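Side-chain contacts in cystathionine beta-lyase family protein, YNBB B.subtilis ortholog (Clostridium acetobutylicum, PDB 3HVY), which probably acts as a pyridoxal-phosphate-dependent carbon-sulfur lyase of the methionine gamma-lyase family, with a putative role in aluminium resistance: residues D80-Y83 against A84-N88; F284-M287 against R288-E292; R270-V273 against P274-G278. One frame throughout, in Å; residues are numbered along the deposited sequence.

How the contacts relate
Helix 74-87 carries contact 1 and packs against helix 287-317, whose start, with the loop just before it, forms contact 2. The centres of contacts 1 and 2 are about 16 Å apart, and their nearest atoms, about 5 Å apart, do not touch. Contact 3 is about 21 Å from contact 1 between centres, yet Arg95 links them indirectly, pairing with Asp80 in one and with the carbonyl of Gly278 in the other. Contact 1 is tied to the cofactor segment, since Tyr83 packs on Leu242 and Ile246, which flank the pyridoxal-phosphate-bearing Lys244. Contacts 2 and 3 both reach neighbouring subunits.

Contact 1. Residues D80-Y83 against A84-N88; sequences DRVY and ANIFN. With NA (sodium ion), chain X; EDO (1,2-ethanediol), chain Z.
Tyr83 O accepts the backbone N-H of Phe87 in an i to i+4 helical bond, with Phe87 N 2.9 Å from Tyr83 O and an N-H...O angle of 164°. The same oxygen also sits at the edge of the Phe87 ring, near its plane, with Phe87 CD2 3.3 Å from Tyr83 O. A first torsion of -77° sets CG of Phe87 beside its own nitrogen and tips the ring back along the helix. The two aromatic side chains therefore run side by side in the same direction; Tyr83 CD2 comes into the plane of the Phe87 ring at its edge, 3.8 Å from Phe87 CE2, while that carbon meets the tyrosine ring obliquely. One residue earlier, Val82 CG1 touches Ile86 CD1 at 3.8 Å, the two aliphatic chains crossing at a slant.

Where the helix ends, Asn88 takes a positive phi and closes a Schellman motif, and a sodium ion clamps this last turn. Asn85 binds it twice, through O and OD1, each 2.3 Å from the metal. That chelation depends on chi1 of -164°, which places CG beside the carbonyl carbon. Asn88 OD1 supplies a third protein ligand, also at 2.3 Å, and two waters also coordinate the ion. The cation presumably offsets the proximity of the negatively polarised oxygens Asn85 O and Asn88 OD1.

Glu55 holds the amide nitrogen of Asn85, and Glu56 forms a salt bridge with Arg81. Val82 and Ile86 are covered by Ala52 of helix 18-55 and Leu294 of helix 287-317, whereas Tyr83 and Ala84 lie on Ala92 of strand 91-95, and the Phe87 ring meets that of Tyr256 in strand 255-259.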
ATOM      1  N   ASP D  80      -1.196 -18.809  -7.789  1.00 32.89           N
ATOM      2  CA  ASP D  80      -1.917 -20.088  -7.697  1.00 29.82           C
ATOM      3  C   ASP D  80      -1.231 -21.218  -8.488  1.00 31.21           C
ATOM      4  O   ASP D  80      -1.141 -22.338  -8.006  1.00 30.88           O
ATOM      5  CB  ASP D  80      -3.329 -19.942  -8.215  1.00 33.89           C
ATOM      6  CG  ASP D  80      -4.202 -19.039  -7.343  1.00 34.38           C
ATOM      7  OD1 ASP D  80      -3.780 -18.677  -6.239  1.00 33.83           O
ATOM      8  OD2 ASP D  80      -5.327 -18.652  -7.801  1.00 29.88           O
ATOM      9  N   ARG D  81      -0.776 -20.945  -9.726  1.00 32.68           N
ATOM     10  CA  ARG D  81      -0.103 -21.984 -10.505  1.00 31.41           C
ATOM     11  C   ARG D  81       1.229 -22.391  -9.873  1.00 33.31           C
ATOM     12  O   ARG D  81       1.576 -23.575  -9.836  1.00 29.72           O
ATOM     13  CB  ARG D  81       0.095 -21.545 -11.935  1.00 32.55           C
ATOM     14  CG  ARG D  81      -1.210 -21.544 -12.706  1.00 37.49           C
ATOM     15  CD  ARG D  81      -0.989 -21.359 -14.209  1.00 42.26           C
ATOM     16  NE  ARG D  81      -0.717 -19.963 -14.535  1.00 48.02           N
ATOM     17  CZ  ARG D  81      -1.659 -19.025 -14.707  1.00 53.30           C
ATOM     18  NH1 ARG D  81      -2.956 -19.305 -14.667  1.00 51.51           N
ATOM     19  NH2 ARG D  81      -1.301 -17.788 -14.974  1.00 47.45           N
ATOM     20  N   VAL D  82       1.952 -21.424  -9.310  1.00 31.83           N
ATOM     21  CA  VAL D  82       3.242 -21.731  -8.649  1.00 28.18           C
ATOM     22  C   VAL D  82       3.017 -22.665  -7.431  1.00 31.26           C
ATOM     23  O   VAL D  82       3.707 -23.674  -7.287  1.00 28.39           O
ATOM     24  CB  VAL D  82       4.005 -20.423  -8.273  1.00 31.40           C
ATOM     25  CG1 VAL D  82       5.171 -20.714  -7.321  1.00 32.60           C
ATOM     26  CG2 VAL D  82       4.493 -19.695  -9.600  1.00 27.42           C
ATOM     27  N   TYR D  83       2.039 -22.338  -6.580  1.00 27.38           N
ATOM     28  CA  TYR D  83       1.738 -23.165  -5.448  1.00 29.11           C
ATOM     29  C   TYR D  83       1.278 -24.567  -5.897  1.00 27.99           C
ATOM     30  O   TYR D  83       1.681 -25.567  -5.305  1.00 29.28           O
ATOM     31  CB  TYR D  83       0.638 -22.563  -4.604  1.00 30.05           C
ATOM     32  CG  TYR D  83       1.031 -21.677  -3.440  1.00 31.31           C
ATOM     33  CD1 TYR D  83       1.752 -20.519  -3.618  1.00 29.78           C
ATOM     34  CD2 TYR D  83       0.552 -21.957  -2.141  1.00 30.36           C
ATOM     35  CE1 TYR D  83       2.021 -19.647  -2.500  1.00 28.56           C
ATOM     36  CE2 TYR D  83       0.820 -21.130  -1.072  1.00 29.40           C
ATOM     37  CZ  TYR D  83       1.589 -20.000  -1.240  1.00 27.67           C
ATOM     38  OH  TYR D  83       1.840 -19.176  -0.133  1.00 34.51           O
ATOM     39  N   ALA D  84       0.394 -24.647  -6.886  1.00 28.73           N
ATOM     40  CA  ALA D  84      -0.068 -25.971  -7.387  1.00 28.27           C
ATOM     41  C   ALA D  84       1.154 -26.827  -7.832  1.00 30.94           C
ATOM     42  O   ALA D  84       1.264 -28.047  -7.556  1.00 30.99           O
ATOM     43  CB  ALA D  84      -1.045 -25.792  -8.535  1.00 26.04           C
ATOM     44  N   ASN D  85       2.091 -26.182  -8.493  1.00 30.43           N
ATOM     45  CA  ASN D  85       3.315 -26.872  -8.919  1.00 31.48           C
ATOM     46  C   ASN D  85       4.122 -27.364  -7.694  1.00 32.20           C
ATOM     47  O   ASN D  85       4.522 -28.541  -7.612  1.00 31.61           O
ATOM     48  CB  ASN D  85       4.161 -25.917  -9.728  1.00 33.96           C
ATOM     49  CG  ASN D  85       5.248 -26.622 -10.536  1.00 39.38           C
ATOM     50  OD1 ASN D  85       5.485 -27.834 -10.384  1.00 41.26           O
ATOM     51  ND2 ASN D  85       5.881 -25.875 -11.441  1.00 34.32           N
ATOM     52  N   ILE D  86       4.320 -26.494  -6.713  1.00 28.47           N
ATOM     53  CA  ILE D  86       5.107 -26.844  -5.526  1.00 29.31           C
ATOM     54  C   ILE D  86       4.479 -28.022  -4.773  1.00 29.36           C
ATOM     55  O   ILE D  86       5.165 -28.972  -4.355  1.00 27.11           O
ATOM     56  CB  ILE D  86       5.266 -25.636  -4.575  1.00 27.15           C
ATOM     57  CG1 ILE D  86       6.180 -24.606  -5.240  1.00 30.50           C
ATOM     58  CG2 ILE D  86       5.809 -26.077  -3.190  1.00 27.25           C
ATOM     59  CD1 ILE D  86       6.150 -23.182  -4.575  1.00 24.08           C
ATOM     60  N   PHE D  87       3.165 -27.967  -4.623  1.00 29.21           N
ATOM     61  CA  PHE D  87       2.449 -28.993  -3.882  1.00 29.35           C
ATOM     62  C   PHE D  87       2.100 -30.233  -4.715  1.00 29.90           C
ATOM     63  O   PHE D  87       1.554 -31.198  -4.203  1.00 31.95           O
ATOM     64  CB  PHE D  87       1.174 -28.393  -3.269  1.00 29.13           C
ATOM     65  CG  PHE D  87       1.429 -27.559  -2.045  1.00 33.56           C
ATOM     66  CD1 PHE D  87       1.751 -28.159  -0.847  1.00 30.91           C
ATOM     67  CD2 PHE D  87       1.355 -26.178  -2.091  1.00 34.99           C
ATOM     68  CE1 PHE D  87       1.978 -27.395   0.317  1.00 30.51           C
ATOM     69  CE2 PHE D  87       1.586 -25.414  -0.975  1.00 38.57           C
ATOM     70  CZ  PHE D  87       1.887 -26.024   0.251  1.00 34.38           C
ATOM     71  N   ASN D  88       2.396 -30.168  -6.002  1.00 25.65           N
ATOM     72  CA  ASN D  88       2.059 -31.222  -6.966  1.00 28.15           C
ATOM     73  C   ASN D  88       0.572 -31.542  -6.994  1.00 30.26           C
ATOM     74  O   ASN D  88       0.175 -32.718  -6.980  1.00 28.78           O
ATOM     75  CB  ASN D  88       2.936 -32.455  -6.721  1.00 27.81           C
ATOM     76  CG  ASN D  88       4.393 -32.166  -6.981  1.00 33.09           C
ATOM     77  OD1 ASN D  88       4.736 -31.666  -8.047  1.00 33.45           O
ATOM     78  ND2 ASN D  88       5.258 -32.476  -6.023  1.00 31.48           N
TER
HETATM   79 NA    NA X 427       5.377 -29.885  -9.314  1.00 37.09          NA
HETATM   80  C1  EDO Z 429       8.944 -32.855  -4.279  1.00 42.24           C
HETATM   81  O1  EDO Z 429       8.259 -32.136  -5.345  1.00 63.92           O
HETATM   82  C2  EDO Z 429       8.101 -33.849  -3.506  1.00 51.03           C
HETATM   83  O2  EDO Z 429       8.248 -35.175  -4.065  1.00 51.11           O
HETATM   84  O   HOH W   1       6.807 -31.054 -10.852  1.00 47.75           O
HETATM   85  O   HOH W   2       3.126 -30.133 -10.689  1.00 44.30           O

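Contact 2. Residues F284-M287 against R288-E292; sequences FGVM and RSLYE
Val286 O accepts two hydrogen bonds from the opening turn of helix 287-317. Leu290 N approaches nearly along the line of the carbonyl at 3.1 Å, while Ser289 OG reaches Val286 O from the flank at 2.8 Å. A chi1 of 76° folds the serine hydroxyl back over the turn to make this bond. The next helical bond runs from Tyr291 N to Met287 O at 3.0 Å.

Water serves the N-H groups just ahead of these. One molecule accepts from Ser289 N and donates to Gly285 O; another accepts from Arg288 N and gives Gly285 O a weak second bond.

Two apolar contacts follow the i to i+4 spacing. Val286 CG2 lies 3.7 Å from Leu290 CD1. The selenomethionine Met287, bent at both chi2 and chi3, brings its methyl CE to Tyr291 CE2 at 3.8 Å. Both side chains pack on Leu79, and the tyrosine hydroxyl is bound by Gly75 O; Arg288 instead turns to Asn65 O of the fourth subunit.

Waters thus accept from the first N-H groups, Val286 O accepts from Leu290 N, and the serine hydroxyl gives that carbonyl a second donor, while hydrophobic packing closes the side facing helix 74-87.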
ATOM      1  N   PHE D 284      -4.923  -5.922  -3.507  1.00 32.06           N
ATOM      2  CA  PHE D 284      -4.411  -4.873  -2.619  1.00 32.00           C
ATOM      3  C   PHE D 284      -2.926  -4.526  -2.734  1.00 33.70           C
ATOM      4  O   PHE D 284      -2.397  -3.912  -1.833  1.00 34.64           O
ATOM      5  CB  PHE D 284      -4.749  -5.235  -1.166  1.00 33.07           C
ATOM      6  CG  PHE D 284      -6.171  -5.692  -0.968  1.00 33.41           C
ATOM      7  CD1 PHE D 284      -7.208  -4.781  -0.992  1.00 40.34           C
ATOM      8  CD2 PHE D 284      -6.460  -7.025  -0.796  1.00 35.59           C
ATOM      9  CE1 PHE D 284      -8.527  -5.207  -0.808  1.00 38.14           C
ATOM     10  CE2 PHE D 284      -7.779  -7.460  -0.622  1.00 42.75           C
ATOM     11  CZ  PHE D 284      -8.815  -6.531  -0.645  1.00 36.84           C
ATOM     12  N   GLY D 285      -2.275  -4.879  -3.840  1.00 32.65           N
ATOM     13  CA  GLY D 285      -0.843  -4.674  -4.021  1.00 36.25           C
ATOM     14  C   GLY D 285       0.055  -5.630  -3.225  1.00 36.15           C
ATOM     15  O   GLY D 285       1.252  -5.411  -3.133  1.00 36.55           O
ATOM     16  N   VAL D 286      -0.493  -6.702  -2.654  1.00 37.18           N
ATOM     17  CA  VAL D 286       0.331  -7.630  -1.875  1.00 36.02           C
ATOM     18  C   VAL D 286       1.154  -8.653  -2.678  1.00 34.08           C
ATOM     19  O   VAL D 286       1.933  -9.406  -2.091  1.00 31.64           O
ATOM     20  CB  VAL D 286      -0.494  -8.374  -0.786  1.00 37.29           C
ATOM     21  CG1 VAL D 286      -1.274  -7.370   0.013  1.00 38.75           C
ATOM     22  CG2 VAL D 286      -1.414  -9.500  -1.383  1.00 35.06           C
HETATM   23  N   MSE D 287       1.016  -8.693  -3.998  1.00 33.75           N
HETATM   24  CA  MSE D 287       1.571  -9.836  -4.734  1.00 33.08           C
HETATM   25  C   MSE D 287       3.101  -9.949  -4.597  1.00 33.52           C
HETATM   26  O   MSE D 287       3.614 -11.045  -4.343  1.00 33.64           O
HETATM   27  CB  MSE D 287       1.126  -9.847  -6.207  1.00 32.62           C
HETATM   28  CG  MSE D 287      -0.388  -9.976  -6.442  1.00 34.29           C
HETATM   29 SE   MSE D 287      -1.245 -11.465  -5.469  0.75 40.13          SE
HETATM   30  CE  MSE D 287      -0.015 -12.792  -6.055  1.00 27.68           C
ATOM     31  N   ARG D 288       3.859  -8.857  -4.742  1.00 33.11           N
ATOM     32  CA  ARG D 288       5.319  -8.985  -4.607  1.00 33.78           C
ATOM     33  C   ARG D 288       5.678  -9.661  -3.259  1.00 36.20           C
ATOM     34  O   ARG D 288       6.468 -10.560  -3.198  1.00 33.83           O
ATOM     35  CB  ARG D 288       5.990  -7.614  -4.739  1.00 34.42           C
ATOM     36  CG  ARG D 288       7.487  -7.630  -4.668  1.00 37.49           C
ATOM     37  CD  ARG D 288       8.122  -6.222  -4.733  1.00 36.00           C
ATOM     38  NE  ARG D 288       7.998  -5.658  -6.084  1.00 38.42           N
ATOM     39  CZ  ARG D 288       7.161  -4.677  -6.424  1.00 41.30           C
ATOM     40  NH1 ARG D 288       6.396  -4.085  -5.520  1.00 50.91           N
ATOM     41  NH2 ARG D 288       7.103  -4.256  -7.668  1.00 36.11           N
ATOM     42  N   SER D 289       5.039  -9.239  -2.173  1.00 37.28           N
ATOM     43  CA  SER D 289       5.378  -9.759  -0.869  1.00 34.58           C
ATOM     44  C   SER D 289       5.031 -11.239  -0.754  1.00 34.87           C
ATOM     45  O   SER D 289       5.760 -11.982  -0.084  1.00 31.87           O
ATOM     46  CB  SER D 289       4.714  -8.916   0.219  1.00 36.79           C
ATOM     47  OG  SER D 289       3.316  -9.219   0.313  1.00 48.22           O
ATOM     48  N   LEU D 290       3.956 -11.684  -1.410  1.00 31.87           N
ATOM     49  CA  LEU D 290       3.568 -13.101  -1.338  1.00 32.32           C
ATOM     50  C   LEU D 290       4.544 -13.967  -2.122  1.00 31.47           C
ATOM     51  O   LEU D 290       4.915 -15.041  -1.658  1.00 34.56           O
ATOM     52  CB  LEU D 290       2.127 -13.341  -1.839  1.00 31.42           C
ATOM     53  CG  LEU D 290       0.994 -12.684  -1.035  1.00 34.52           C
ATOM     54  CD1 LEU D 290      -0.407 -13.022  -1.607  1.00 37.07           C
ATOM     55  CD2 LEU D 290       1.180 -13.093   0.470  1.00 29.26           C
ATOM     56  N   TYR D 291       5.008 -13.486  -3.274  1.00 29.14           N
ATOM     57  CA  TYR D 291       6.000 -14.217  -4.048  1.00 30.62           C
ATOM     58  C   TYR D 291       7.335 -14.256  -3.326  1.00 30.70           C
ATOM     59  O   TYR D 291       7.954 -15.296  -3.216  1.00 29.87           O
ATOM     60  CB  TYR D 291       6.237 -13.552  -5.438  1.00 31.48           C
ATOM     61  CG  TYR D 291       5.198 -13.873  -6.531  1.00 33.61           C
ATOM     62  CD1 TYR D 291       5.258 -15.076  -7.239  1.00 34.16           C
ATOM     63  CD2 TYR D 291       4.213 -12.968  -6.883  1.00 33.25           C
ATOM     64  CE1 TYR D 291       4.370 -15.355  -8.241  1.00 35.52           C
ATOM     65  CE2 TYR D 291       3.310 -13.246  -7.868  1.00 35.14           C
ATOM     66  CZ  TYR D 291       3.384 -14.444  -8.553  1.00 34.44           C
ATOM     67  OH  TYR D 291       2.471 -14.770  -9.543  1.00 31.65           O
ATOM     68  N   GLU D 292       7.817 -13.090  -2.882  1.00 32.89           N
ATOM     69  CA  GLU D 292       9.088 -13.071  -2.192  1.00 28.71           C
ATOM     70  C   GLU D 292       9.016 -13.913  -0.934  1.00 29.10           C
ATOM     71  O   GLU D 292       9.937 -14.601  -0.612  1.00 27.47           O
ATOM     72  CB  GLU D 292       9.514 -11.645  -1.827  1.00 31.20           C
ATOM     73  CG  GLU D 292      10.926 -11.672  -1.234  1.00 36.44           C
ATOM     74  CD  GLU D 292      11.575 -10.311  -0.992  1.00 40.47           C
ATOM     75  OE1 GLU D 292      10.899  -9.276  -1.174  1.00 39.70           O
ATOM     76  OE2 GLU D 292      12.779 -10.306  -0.631  1.00 41.97           O
TER
HETATM   77  O   HOH W   3       3.628  -6.597  -2.134  1.00 28.35           O
HETATM   78  O   HOH W   4       2.637  -6.432  -5.952  1.00 36.00           O

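Contact 3. Residues R270-V273 against P274-G278. With EDO (1,2-ethanediol), chain S.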
ATOM      1  N   ARG D 270     -17.373 -21.064  -1.534  1.00 28.67           N
ATOM      2  CA  ARG D 270     -17.592 -20.703  -0.124  1.00 29.87           C
ATOM      3  C   ARG D 270     -16.837 -19.431   0.267  1.00 32.14           C
ATOM      4  O   ARG D 270     -17.311 -18.613   1.074  1.00 31.36           O
ATOM      5  CB  ARG D 270     -17.138 -21.823   0.785  1.00 32.22           C
ATOM      6  CG  ARG D 270     -16.969 -21.429   2.235  1.00 33.87           C
ATOM      7  CD  ARG D 270     -18.278 -21.026   2.904  1.00 35.00           C
ATOM      8  NE  ARG D 270     -17.963 -20.384   4.190  1.00 38.44           N
ATOM      9  CZ  ARG D 270     -18.765 -20.404   5.240  1.00 30.80           C
ATOM     10  NH1 ARG D 270     -19.924 -21.023   5.180  1.00 33.07           N
ATOM     11  NH2 ARG D 270     -18.409 -19.810   6.364  1.00 38.41           N
ATOM     12  N   VAL D 271     -15.657 -19.263  -0.316  1.00 30.64           N
ATOM     13  CA  VAL D 271     -14.846 -18.097  -0.011  1.00 31.04           C
ATOM     14  C   VAL D 271     -15.481 -16.840  -0.548  1.00 32.29           C
ATOM     15  O   VAL D 271     -15.438 -15.819   0.112  1.00 36.58           O
ATOM     16  CB  VAL D 271     -13.375 -18.236  -0.495  1.00 30.19           C
ATOM     17  CG1 VAL D 271     -12.604 -16.915  -0.192  1.00 25.17           C
ATOM     18  CG2 VAL D 271     -12.701 -19.437   0.205  1.00 31.08           C
ATOM     19  N   THR D 272     -16.007 -16.877  -1.769  1.00 31.13           N
ATOM     20  CA  THR D 272     -16.701 -15.729  -2.311  1.00 26.02           C
ATOM     21  C   THR D 272     -18.128 -16.183  -2.387  1.00 31.36           C
ATOM     22  O   THR D 272     -18.728 -16.382  -1.350  1.00 30.33           O
ATOM     23  CB  THR D 272     -16.108 -15.240  -3.617  1.00 27.32           C
ATOM     24  OG1 THR D 272     -16.183 -16.250  -4.625  1.00 33.00           O
ATOM     25  CG2 THR D 272     -14.620 -14.822  -3.431  1.00 24.96           C
ATOM     26  N   VAL D 273     -18.653 -16.411  -3.587  1.00 32.17           N
ATOM     27  CA  VAL D 273     -19.999 -16.944  -3.767  1.00 31.02           C
ATOM     28  C   VAL D 273     -20.028 -17.856  -4.994  1.00 29.56           C
ATOM     29  O   VAL D 273     -19.146 -17.770  -5.890  1.00 31.47           O
ATOM     30  CB  VAL D 273     -21.107 -15.834  -3.909  1.00 33.85           C
ATOM     31  CG1 VAL D 273     -21.492 -15.275  -2.551  1.00 28.51           C
ATOM     32  CG2 VAL D 273     -20.659 -14.734  -4.876  1.00 31.90           C
ATOM     33  N   PRO D 274     -21.034 -18.718  -5.038  1.00 31.66           N
ATOM     34  CA  PRO D 274     -21.365 -19.535  -6.172  1.00 30.99           C
ATOM     35  C   PRO D 274     -21.393 -18.675  -7.416  1.00 32.61           C
ATOM     36  O   PRO D 274     -21.943 -17.570  -7.373  1.00 30.41           O
ATOM     37  CB  PRO D 274     -22.789 -19.946  -5.864  1.00 30.53           C
ATOM     38  CG  PRO D 274     -22.836 -20.047  -4.408  1.00 34.38           C
ATOM     39  CD  PRO D 274     -21.977 -18.938  -3.919  1.00 30.39           C
ATOM     40  N   GLY D 275     -20.782 -19.142  -8.494  1.00 36.17           N
ATOM     41  CA  GLY D 275     -20.829 -18.396  -9.741  1.00 37.18           C
ATOM     42  C   GLY D 275     -19.652 -17.445  -9.906  1.00 38.79           C
ATOM     43  O   GLY D 275     -19.348 -17.052 -11.026  1.00 41.44           O
ATOM     44  N   ILE D 276     -19.009 -17.045  -8.808  1.00 37.48           N
ATOM     45  CA  ILE D 276     -17.816 -16.165  -8.902  1.00 35.57           C
ATOM     46  C   ILE D 276     -16.558 -16.927  -8.565  1.00 36.69           C
ATOM     47  O   ILE D 276     -15.542 -16.912  -9.337  1.00 35.42           O
ATOM     48  CB  ILE D 276     -17.922 -14.968  -7.981  1.00 35.94           C
ATOM     49  CG1 ILE D 276     -19.181 -14.172  -8.365  1.00 38.97           C
ATOM     50  CG2 ILE D 276     -16.625 -14.141  -8.031  1.00 33.99           C
ATOM     51  CD1 ILE D 276     -19.375 -12.944  -7.547  1.00 53.42           C
ATOM     52  N   GLY D 277     -16.579 -17.579  -7.405  1.00 30.99           N
ATOM     53  CA  GLY D 277     -15.396 -18.354  -6.977  1.00 33.14           C
ATOM     54  C   GLY D 277     -14.187 -17.447  -6.957  1.00 30.19           C
ATOM     55  O   GLY D 277     -14.261 -16.328  -6.472  1.00 30.75           O
ATOM     56  N   GLY D 278     -13.097 -17.875  -7.558  1.00 32.83           N
ATOM     57  CA  GLY D 278     -11.904 -17.092  -7.521  1.00 32.62           C
ATOM     58  C   GLY D 278     -11.640 -16.220  -8.715  1.00 34.81           C
ATOM     59  O   GLY D 278     -10.543 -15.677  -8.849  1.00 31.70           O
TER
HETATM   60  C1  EDO S 429     -22.272 -23.017   3.654  1.00 44.53           C
HETATM   61  O1  EDO S 429     -21.171 -22.829   2.762  1.00 46.84           O
HETATM   62  C2  EDO S 429     -23.307 -22.003   3.285  1.00 47.93           C
HETATM   63  O2  EDO S 429     -23.191 -20.821   4.104  1.00 38.60           O
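A chi1 of 61° places the hydroxyl of Thr272 between its own nitrogen and carbonyl carbon, facing Gly277, and one of -80° directs CG2 of Val273 toward Ile276. Thr272 OG1 accordingly donates to Gly277 O across 2.7 Å. It comes almost broadside to that carbonyl, at a C=O...O angle of 110°, and is tilted somewhat from its plane. Thr268 O, in the last turn of helix 261-271, also lies within hydrogen-bonding distance of this hydroxyl, so the two carbonyls must share or compete for its one proton.

Val273 O is the centre of the turn. Gly277 N bonds to it at 3.0 Å, close to the direction of the carbonyl bond, whereas Ile276 N bonds to Val273 O at 3.0 Å from above the carbonyl plane. The Ile276 bond closes a type II beta turn with Pro274 and Gly275 at its corners, the glycine adopting the positive phi of that turn.

Valine and isoleucine lie alongside each other, pointing the same way, and their tips are pressed together: Val273 CG2 is 3.5 Å from Ile276 CD1. The proline ring crosses the valine side chain at about a right angle.

The third subunit covers much of this turn after helix 261-271, with its Asn100 against Ile276 and its Gly143 against Pro274. Arg270 NH2 binds Thr272 O of that subunit, and the reciprocal bond is made in return. Val273 O is thus met by two N-H groups of the turn and Gly277 O by the threonine hydroxyl, while Thr272 O serves the subunit interface.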